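Local atomic coordinates of caspase-3 (Porites astreoides, PDB entry 6WI4), a protein that probably acts as a cysteine protease of coral apoptosis, cutting protein substrates after aspartate as caspases do. Residues G94-T99 with F125-C130; D41-L46 with I84-T89. One frame throughout, in Å; residues are numbered along the deposited sequence.

Contact 1. Residues G94-T99 with F125-C130; sequences GVIYGT and FFFQAC
A water molecule joins the backbone carbonyls of Val95 and Cys130, and this is the polar link between the two segments. Its oxygen lies 2.9 Å from Val95 O and 2.8 Å from Cys130 O, and the two bonds open at about 100° at the water, somewhat below the tetrahedral value. The carbonyl oxygens themselves stay 4.4 Å apart (Val95 O to Cys130 O). Two acceptors cannot bond each other, so the water mediates, and no direct hydrogen bond crosses from 94-99 to 125-130.

Beside this bridge is a loose apolar contact through one methyl, Ile96 CG2. It meets Ala129 CB at 4.3 Å and Phe127 CD1 at 4.5 Å, reaching the Phe127 ring obliquely. The first torsion explains which branch does the touching: chi1 of 53° puts CG1 between the backbone N and the carbonyl carbon, and it is CG2 that is turned to the partner segment. The same isoleucine also rests on Ile105 and Leu108 of helix 105-110, while the Phe127 ring is stacked with Tyr151.

Gln128, Ala129 and Cys130 match the start of the QACxG motif, whose cysteine is the nucleophile in caspases. Gln128 NE2 is hydrogen-bonded to an acidic side chain of the bound peptide, and Cys130 packs on an acidic side chain there, consistent with a substrate pocket at this strand end. With 107 Å² buried in all, one water bridge and one loose methyl contact join the segments, so neither a direct polar bond nor tight packing ties 94-99 to the QAC end of the strand.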
loop_
_atom_site.group_PDB
_atom_site.type_symbol
_atom_site.label_atom_id
_atom_site.label_comp_id
_atom_site.label_asym_id
_atom_site.label_seq_id
_atom_site.Cartn_x
_atom_site.Cartn_y
_atom_site.Cartn_z
ATOM N N GLY A 94 -11.747 -2.516 -7.192
ATOM C CA GLY A 94 -11.338 -3.903 -7.187
ATOM C C GLY A 94 -10.138 -4.239 -8.045
ATOM O O GLY A 94 -9.712 -5.402 -8.039
ATOM N N VAL A 95 -9.576 -3.279 -8.787
ATOM C CA VAL A 95 -8.514 -3.585 -9.738
ATOM C C VAL A 95 -7.376 -2.578 -9.608
ATOM O O VAL A 95 -7.559 -1.435 -9.180
ATOM C CB VAL A 95 -9.013 -3.613 -11.204
ATOM C CG1 VAL A 95 -10.106 -4.651 -11.381
ATOM C CG2 VAL A 95 -9.504 -2.252 -11.638
ATOM N N ILE A 96 -6.186 -3.022 -10.012
ATOM C CA ILE A 96 -5.038 -2.139 -10.175
ATOM C C ILE A 96 -4.497 -2.329 -11.584
ATOM O O ILE A 96 -4.777 -3.325 -12.260
ATOM C CB ILE A 96 -3.921 -2.384 -9.129
ATOM C CG1 ILE A 96 -3.506 -3.854 -9.097
ATOM C CG2 ILE A 96 -4.358 -1.887 -7.743
ATOM C CD1 ILE A 96 -2.204 -4.138 -9.847
ATOM N N TYR A 97 -3.727 -1.346 -12.038
ATOM C CA TYR A 97 -3.168 -1.371 -13.384
ATOM C C TYR A 97 -1.719 -1.834 -13.368
ATOM O O TYR A 97 -0.883 -1.266 -12.655
ATOM C CB TYR A 97 -3.238 0.008 -14.038
ATOM C CG TYR A 97 -4.552 0.334 -14.713
ATOM C CD1 TYR A 97 -5.642 0.752 -13.974
ATOM C CD2 TYR A 97 -4.680 0.258 -16.092
ATOM C CE1 TYR A 97 -6.841 1.069 -14.590
ATOM C CE2 TYR A 97 -5.870 0.569 -16.714
ATOM C CZ TYR A 97 -6.943 0.980 -15.960
ATOM O OH TYR A 97 -8.138 1.294 -16.573
ATOM N N GLY A 98 -1.417 -2.852 -14.171
ATOM C CA GLY A 98 -0.081 -2.969 -14.720
ATOM C C GLY A 98 0.099 -1.925 -15.810
ATOM O O GLY A 98 -0.833 -1.213 -16.183
ATOM N N THR A 99 1.311 -1.827 -16.354
ATOM C CA THR A 99 1.496 -0.854 -17.426
ATOM C C THR A 99 0.648 -1.177 -18.644
ATOM O O THR A 99 0.370 -0.279 -19.444
ATOM C CB THR A 99 2.960 -0.769 -17.847
ATOM O OG1 THR A 99 3.439 -2.079 -18.150
ATOM C CG2 THR A 99 3.797 -0.165 -16.737
ATOM N N PHE A 125 -0.472 -5.061 3.036
ATOM C CA PHE A 125 -0.590 -4.557 1.674
ATOM C C PHE A 125 -0.944 -3.078 1.720
ATOM O O PHE A 125 -1.864 -2.685 2.443
ATOM C CB PHE A 125 -1.650 -5.346 0.907
ATOM C CG PHE A 125 -1.223 -6.731 0.576
ATOM C CD1 PHE A 125 -1.167 -7.706 1.555
ATOM C CD2 PHE A 125 -0.832 -7.056 -0.710
ATOM C CE1 PHE A 125 -0.745 -8.990 1.251
ATOM C CE2 PHE A 125 -0.409 -8.328 -1.013
ATOM C CZ PHE A 125 -0.370 -9.297 -0.030
ATOM N N PHE A 126 -0.202 -2.261 0.974
ATOM C CA PHE A 126 -0.447 -0.827 0.884
ATOM C C PHE A 126 -0.752 -0.464 -0.560
ATOM O O PHE A 126 0.004 -0.834 -1.464
ATOM C CB PHE A 126 0.759 -0.012 1.362
ATOM C CG PHE A 126 1.182 -0.308 2.769
ATOM C CD1 PHE A 126 2.061 -1.344 3.044
ATOM C CD2 PHE A 126 0.726 0.483 3.817
ATOM C CE1 PHE A 126 2.463 -1.609 4.344
ATOM C CE2 PHE A 126 1.122 0.216 5.123
ATOM C CZ PHE A 126 1.996 -0.827 5.382
ATOM N N PHE A 127 -1.828 0.286 -0.777
ATOM C CA PHE A 127 -2.261 0.641 -2.126
ATOM C C PHE A 127 -2.386 2.147 -2.252
ATOM O O PHE A 127 -3.148 2.767 -1.502
ATOM C CB PHE A 127 -3.615 0.013 -2.461
ATOM C CG PHE A 127 -3.641 -1.471 -2.385
ATOM C CD1 PHE A 127 -3.204 -2.234 -3.448
ATOM C CD2 PHE A 127 -4.106 -2.114 -1.256
ATOM C CE1 PHE A 127 -3.219 -3.623 -3.376
ATOM C CE2 PHE A 127 -4.142 -3.507 -1.186
ATOM C CZ PHE A 127 -3.698 -4.257 -2.249
ATOM N N GLN A 128 -1.689 2.731 -3.229
ATOM C CA GLN A 128 -1.972 4.083 -3.692
ATOM C C GLN A 128 -2.451 3.937 -5.133
ATOM O O GLN A 128 -1.651 3.683 -6.037
ATOM C CB GLN A 128 -0.753 4.994 -3.590
ATOM C CG GLN A 128 -0.928 6.340 -4.303
ATOM C CD GLN A 128 -2.144 7.117 -3.822
ATOM O OE1 GLN A 128 -2.407 7.210 -2.618
ATOM N NE2 GLN A 128 -2.887 7.694 -4.763
ATOM N N ALA A 129 -3.764 4.070 -5.334
ATOM C CA ALA A 129 -4.423 3.848 -6.614
ATOM C C ALA A 129 -5.871 4.288 -6.489
ATOM O O ALA A 129 -6.449 4.274 -5.398
ATOM C CB ALA A 129 -4.359 2.372 -7.046
ATOM N N CYS A 130 -6.455 4.679 -7.611
ATOM C CA CYS A 130 -7.872 4.983 -7.565
ATOM C C CYS A 130 -8.666 3.709 -7.326
ATOM O O CYS A 130 -8.225 2.603 -7.649
ATOM C CB CYS A 130 -8.303 5.661 -8.858
ATOM S SG CYS A 130 -7.734 7.351 -8.980
HETATM O O HOH W 1 -7.975 -0.066 -6.702
#

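Contact 2. Residues D41-L46 with I84-T89; sequences DALAKL and IFSILT
No flat group meets another where Leu43 of the helix approaches Ser86 and Leu88 of the strand; a leucine methyl does the touching. From the helix side it is a single atom, Leu43 CD1. It stands 3.8 Å from Ser86 OG and 4.1 Å from Ser86 CB, and on another flank it is 3.9 Å from Leu88 CD2. The CD1-to-OG and CD1-to-CD2 directions are about 92° apart, evidence that the methyl sits in the corner between the two side chains.

Leu43 reaches that corner because its chain is extended at the second torsion: chi2 of -177° sets CD1 trans to CA, at the far end of the side chain. Leu88 answers from the strand through its CD2 methyl. The two leucine side chains run in broadly opposing senses and meet near their ends, CD1 of Leu43 beside CD2 of Leu88.

The approach of a methyl to Ser86 OG is not a polar bond. That buried hydroxyl is satisfied elsewhere, by a hydrogen bond to Val15 O on the adjacent strand 13-18, so its closeness to Leu43 CD1 is plain van der Waals contact. Alternation along the strand sends Ser86 and Leu88 toward the helix while Ile87 points away.

Helix 36-49 thus lies over one face of the central caspase sheet, its Leu43 also touching Ile16 of strand 13-18 and Ile170 of helix 168-180. The latter helix packs beside it, with Leu46 on Leu173 and Phe177, while strand 83-88 runs between strands 13-18 and 123-128.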
loop_
_atom_site.group_PDB
_atom_site.type_symbol
_atom_site.label_atom_id
_atom_site.label_comp_id
_atom_site.label_asym_id
_atom_site.label_seq_id
_atom_site.Cartn_x
_atom_site.Cartn_y
_atom_site.Cartn_z
ATOM N N ASP A 41 10.261 6.706 -3.265
ATOM C CA ASP A 41 11.445 6.943 -2.452
ATOM C C ASP A 41 11.086 7.050 -0.976
ATOM O O ASP A 41 11.838 6.568 -0.116
ATOM C CB ASP A 41 12.167 8.204 -2.930
ATOM C CG ASP A 41 12.782 8.049 -4.310
ATOM O OD1 ASP A 41 12.847 6.913 -4.831
ATOM O OD2 ASP A 41 13.221 9.081 -4.863
ATOM N N ALA A 42 9.938 7.667 -0.655
ATOM C CA ALA A 42 9.532 7.775 0.740
ATOM C C ALA A 42 9.214 6.405 1.335
ATOM O O ALA A 42 9.587 6.118 2.476
ATOM C CB ALA A 42 8.325 8.707 0.862
ATOM N N LEU A 43 8.513 5.550 0.587
ATOM C CA LEU A 43 8.206 4.218 1.107
ATOM C C LEU A 43 9.462 3.391 1.279
ATOM O O LEU A 43 9.571 2.613 2.234
ATOM C CB LEU A 43 7.248 3.484 0.173
ATOM C CG LEU A 43 5.785 3.870 0.260
ATOM C CD1 LEU A 43 5.000 2.968 -0.681
ATOM C CD2 LEU A 43 5.256 3.747 1.690
ATOM N N ALA A 44 10.404 3.504 0.337
ATOM C CA ALA A 44 11.635 2.732 0.449
ATOM C C ALA A 44 12.405 3.134 1.700
ATOM O O ALA A 44 12.891 2.273 2.443
ATOM C CB ALA A 44 12.482 2.917 -0.808
ATOM N N LYS A 45 12.486 4.438 1.964
ATOM C CA LYS A 45 13.157 4.933 3.159
ATOM C C LYS A 45 12.450 4.443 4.420
ATOM O O LYS A 45 13.095 3.964 5.365
ATOM C CB LYS A 45 13.204 6.462 3.104
ATOM C CG LYS A 45 13.866 7.124 4.294
ATOM C CD LYS A 45 13.903 8.648 4.145
ATOM C CE LYS A 45 14.397 9.293 5.438
ATOM N NZ LYS A 45 14.449 10.773 5.323
ATOM N N LEU A 46 11.116 4.492 4.423
ATOM C CA LEU A 46 10.348 4.058 5.584
ATOM C C LEU A 46 10.502 2.561 5.832
ATOM O O LEU A 46 10.766 2.132 6.959
ATOM C CB LEU A 46 8.875 4.415 5.387
ATOM C CG LEU A 46 7.944 3.830 6.442
ATOM C CD1 LEU A 46 8.273 4.382 7.831
ATOM C CD2 LEU A 46 6.484 4.085 6.083
ATOM N N ILE A 84 5.641 -7.302 3.529
ATOM C CA ILE A 84 5.021 -6.066 3.051
ATOM C C ILE A 84 4.968 -6.091 1.533
ATOM O O ILE A 84 5.974 -6.398 0.883
ATOM C CB ILE A 84 5.795 -4.827 3.532
ATOM C CG1 ILE A 84 5.593 -4.633 5.032
ATOM C CG2 ILE A 84 5.389 -3.576 2.726
ATOM C CD1 ILE A 84 6.415 -3.485 5.609
ATOM N N PHE A 85 3.811 -5.733 0.974
ATOM C CA PHE A 85 3.644 -5.516 -0.459
ATOM C C PHE A 85 2.990 -4.159 -0.670
ATOM O O PHE A 85 1.966 -3.866 -0.050
ATOM C CB PHE A 85 2.785 -6.619 -1.090
ATOM C CG PHE A 85 2.531 -6.431 -2.554
ATOM C CD1 PHE A 85 1.482 -5.630 -2.998
ATOM C CD2 PHE A 85 3.312 -7.080 -3.487
ATOM C CE1 PHE A 85 1.244 -5.457 -4.342
ATOM C CE2 PHE A 85 3.072 -6.911 -4.846
ATOM C CZ PHE A 85 2.034 -6.109 -5.265
ATOM N N SER A 86 3.556 -3.338 -1.550
ATOM C CA SER A 86 2.967 -2.029 -1.807
ATOM C C SER A 86 2.987 -1.758 -3.301
ATOM O O SER A 86 3.905 -2.172 -4.010
ATOM C CB SER A 86 3.701 -0.914 -1.038
ATOM O OG SER A 86 5.054 -0.784 -1.478
ATOM N N ILE A 87 1.960 -1.070 -3.784
ATOM C CA ILE A 87 1.905 -0.744 -5.200
ATOM C C ILE A 87 1.335 0.653 -5.373
ATOM O O ILE A 87 0.394 1.053 -4.682
ATOM C CB ILE A 87 1.112 -1.798 -6.005
ATOM C CG1 ILE A 87 1.230 -1.508 -7.507
ATOM C CG2 ILE A 87 -0.328 -1.883 -5.528
ATOM C CD1 ILE A 87 0.884 -2.717 -8.391
ATOM N N LEU A 88 1.946 1.400 -6.287
ATOM C CA LEU A 88 1.604 2.778 -6.607
ATOM C C LEU A 88 1.255 2.795 -8.087
ATOM O O LEU A 88 2.138 2.606 -8.930
ATOM C CB LEU A 88 2.787 3.705 -6.301
ATOM C CG LEU A 88 3.594 3.406 -5.035
ATOM C CD1 LEU A 88 4.881 4.237 -5.050
ATOM C CD2 LEU A 88 2.767 3.725 -3.792
ATOM N N THR A 89 -0.020 2.983 -8.415
ATOM C CA THR A 89 -0.443 2.785 -9.803
ATOM C C THR A 89 -1.840 3.369 -9.988
ATOM O O THR A 89 -2.432 3.924 -9.058
ATOM C CB THR A 89 -0.384 1.296 -10.179
ATOM O OG1 THR A 89 -0.585 1.139 -11.593
ATOM C CG2 THR A 89 -1.416 0.450 -9.412
#

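How the contacts relate
Going from the N terminus, contact 2 closes first: 37 residues, including strand 53-58 and helix 62-73, separate segment 41-46 from 84-89. Contact 1 then opens, and 25 residues separate 94-99 from 125-130, so the two loops follow in series, neither nested nor crossed. Their sheet strands are neighbours, joined by a probable backbone bond from Phe126 N to Phe85 O (2.9 Å). A second probable bond, Thr89 OG1 to Tyr97 O (2.6 Å), ties the end of one to the small three-stranded sheet of the other. Ile87, turned away from helix 36-49, touches Ile96 and Phe127, placing the contacts on opposite sheet faces.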